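Local coordinates for protein AbyA5 (Verrucosispora maris, PDB 4YWF) that catalyses elimination of acetate during spirotetronate biosynthesis, acting as a lyase built on an esterase-like alpha/beta-hydrolase scaffold, at residues V106-R111 / I117-L122. The protein carries 4 engineered substitutions. Sequence-based numbering, arbitrary orientation.
Sequences VFDRWR and IERLEL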
loop_
_atom_site.group_PDB
_atom_site.type_symbol
_atom_site.label_atom_id
_atom_site.label_comp_id
_atom_site.label_asym_id
_atom_site.label_seq_id
_atom_site.Cartn_x
_atom_site.Cartn_y
_atom_site.Cartn_z
ATOM N N VAL A 106 16.159 3.315 -11.045
ATOM C CA VAL A 106 16.463 4.685 -10.719
ATOM C C VAL A 106 16.313 4.919 -9.226
ATOM O O VAL A 106 17.078 5.640 -8.622
ATOM C CB VAL A 106 15.675 5.783 -11.513
ATOM C CG1 VAL A 106 16.023 5.681 -12.965
ATOM C CG2 VAL A 106 14.185 5.721 -11.319
ATOM N N PHE A 107 15.301 4.308 -8.617
ATOM C CA PHE A 107 15.200 4.398 -7.198
ATOM C C PHE A 107 16.437 3.753 -6.483
ATOM O O PHE A 107 16.982 4.348 -5.482
ATOM C CB PHE A 107 13.895 3.835 -6.653
ATOM C CG PHE A 107 13.794 4.017 -5.197
ATOM C CD1 PHE A 107 13.408 5.237 -4.683
ATOM C CD2 PHE A 107 14.309 3.052 -4.342
ATOM C CE1 PHE A 107 13.429 5.488 -3.319
ATOM C CE2 PHE A 107 14.335 3.282 -2.972
ATOM C CZ PHE A 107 13.904 4.521 -2.475
ATOM N N ASP A 108 16.867 2.602 -6.989
ATOM C CA ASP A 108 17.995 1.854 -6.405
ATOM C C ASP A 108 19.248 2.774 -6.428
ATOM O O ASP A 108 20.030 2.812 -5.461
ATOM C CB ASP A 108 18.257 0.582 -7.164
ATOM C CG ASP A 108 19.339 -0.296 -6.518
ATOM O OD1 ASP A 108 19.633 -0.292 -5.299
ATOM O OD2 ASP A 108 19.936 -1.047 -7.262
ATOM N N ARG A 109 19.416 3.468 -7.553
ATOM C CA ARG A 109 20.487 4.403 -7.804
ATOM C C ARG A 109 20.382 5.589 -6.806
ATOM O O ARG A 109 21.349 5.897 -6.103
ATOM C CB ARG A 109 20.483 4.835 -9.266
ATOM N N TRP A 110 19.183 6.143 -6.626
ATOM C CA TRP A 110 19.010 7.185 -5.606
ATOM C C TRP A 110 19.323 6.789 -4.165
ATOM O O TRP A 110 19.976 7.526 -3.417
ATOM C CB TRP A 110 17.594 7.706 -5.617
ATOM C CG TRP A 110 17.360 8.760 -4.579
ATOM C CD1 TRP A 110 17.624 10.080 -4.693
ATOM C CD2 TRP A 110 16.732 8.588 -3.315
ATOM N NE1 TRP A 110 17.236 10.730 -3.582
ATOM C CE2 TRP A 110 16.671 9.848 -2.713
ATOM C CE3 TRP A 110 16.215 7.488 -2.637
ATOM C CZ2 TRP A 110 16.128 10.052 -1.431
ATOM C CZ3 TRP A 110 15.686 7.675 -1.379
ATOM C CH2 TRP A 110 15.669 8.942 -0.772
ATOM N N ARG A 111 18.744 5.685 -3.737
ATOM C CA ARG A 111 18.943 5.217 -2.372
ATOM C C ARG A 111 20.377 4.861 -2.072
ATOM O O ARG A 111 20.762 4.865 -0.891
ATOM C CB ARG A 111 18.057 4.009 -2.053
ATOM C CG ARG A 111 18.446 2.732 -2.795
ATOM C CD ARG A 111 19.369 1.881 -1.971
ATOM N NE ARG A 111 19.838 0.744 -2.762
ATOM C CZ ARG A 111 20.401 -0.330 -2.268
ATOM N NH1 ARG A 111 20.563 -0.460 -0.971
ATOM N NH2 ARG A 111 20.725 -1.315 -3.090
ATOM N N ILE A 117 19.327 3.108 3.869
ATOM C CA ILE A 117 18.321 2.425 3.040
ATOM C C ILE A 117 18.885 1.149 2.479
ATOM O O ILE A 117 19.850 1.170 1.736
ATOM C CB ILE A 117 17.748 3.271 1.873
ATOM C CG1 ILE A 117 17.227 4.624 2.400
ATOM C CG2 ILE A 117 16.627 2.504 1.186
ATOM C CD1 ILE A 117 16.436 5.446 1.386
ATOM N N GLU A 118 18.233 0.045 2.833
ATOM C CA GLU A 118 18.646 -1.282 2.470
ATOM C C GLU A 118 17.547 -2.067 1.784
ATOM O O GLU A 118 16.408 -1.977 2.141
ATOM C CB GLU A 118 19.071 -2.045 3.721
ATOM C CG GLU A 118 19.588 -3.449 3.488
ATOM C CD GLU A 118 20.056 -4.104 4.802
ATOM O OE1 GLU A 118 20.439 -3.370 5.760
ATOM O OE2 GLU A 118 20.009 -5.363 4.888
ATOM N N ARG A 119 17.930 -2.855 0.813
ATOM C CA ARG A 119 17.022 -3.749 0.102
ATOM C C ARG A 119 16.934 -5.087 0.812
ATOM O O ARG A 119 17.953 -5.685 1.160
ATOM C CB ARG A 119 17.576 -3.966 -1.313
ATOM C CG ARG A 119 16.958 -5.145 -2.041
ATOM C CD ARG A 119 17.570 -5.332 -3.412
ATOM N NE ARG A 119 16.793 -4.582 -4.365
ATOM C CZ ARG A 119 17.288 -3.784 -5.295
ATOM N NH1 ARG A 119 18.613 -3.655 -5.478
ATOM N NH2 ARG A 119 16.437 -3.153 -6.097
ATOM N N LEU A 120 15.722 -5.566 1.014
ATOM C CA LEU A 120 15.468 -6.886 1.528
ATOM C C LEU A 120 14.844 -7.706 0.377
ATOM O O LEU A 120 14.012 -7.240 -0.343
ATOM C CB LEU A 120 14.484 -6.816 2.676
ATOM C CG LEU A 120 14.829 -5.885 3.841
ATOM C CD1 LEU A 120 13.704 -5.929 4.878
ATOM C CD2 LEU A 120 16.169 -6.315 4.452
ATOM N N GLU A 121 15.256 -8.950 0.234
ATOM C CA GLU A 121 14.683 -9.879 -0.764
ATOM C C GLU A 121 14.348 -11.170 -0.018
ATOM O O GLU A 121 15.214 -11.762 0.631
ATOM C CB GLU A 121 15.693 -10.138 -1.885
ATOM C CG GLU A 121 15.056 -10.745 -3.155
ATOM C CD GLU A 121 15.746 -10.330 -4.478
ATOM O OE1 GLU A 121 16.420 -9.272 -4.549
ATOM O OE2 GLU A 121 15.601 -11.054 -5.476
ATOM N N LEU A 122 13.083 -11.560 -0.055
ATOM C CA LEU A 122 12.590 -12.758 0.583
ATOM C C LEU A 122 12.179 -13.756 -0.494
ATOM O O LEU A 122 11.240 -13.551 -1.238
ATOM C CB LEU A 122 11.381 -12.419 1.466
ATOM C CG LEU A 122 11.637 -11.433 2.627
ATOM C CD1 LEU A 122 11.756 -9.947 2.221
ATOM C CD2 LEU A 122 10.519 -11.560 3.636
HETATM O O HOH W 1 21.806 2.908 0.768
#
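Arg111, in the last turn of helix 94-111, reaches the residue just before strand 118-124 through its guanidinium edge, where NH1 donates to the backbone O of Ile117 (3.2 Å); the oxygen lies close to the guanidinium plane, whereas the donor is tilted 29° from the carbonyl plane. A water lies within hydrogen-bonding distance of both this oxygen and Arg111 O. With CG between the backbone N and carbonyl carbon (chi1 69°) and a bend at chi2, the side chain also folds back on its own helix: the NE and NH2 of Arg111 grip Asp108 OD1 side-on, each at 2.7 Å. Asp108 OD2 takes a weak bond from Arg119 NH1 (3.4 Å), completing a salt-bridge network in which the carboxylate probably offsets the closeness of the two arginines, whose guanidinium planes stand 76° apart. A leucine replacing Arg111 would probably leave Asp108 OD1 without its paired donors and Ile117 O without its direct side-chain tie. Beside this network the packing is apolar: Ile117 CD1 meets Trp110 CZ3 obliquely at 3.6 Å, while its CG2 lies against Arg111 CB. Trp132 of the neighbouring strand 127-134 touches the side chains of Asp108, Arg111 and Arg119. The contact thus joins the end of helix 94-111, one of the helices preceding the sheet, to the outermost strand 118-124, antiparallel to its neighbour in the alpha/beta-hydrolase sheet, across a short helix-to-strand connection.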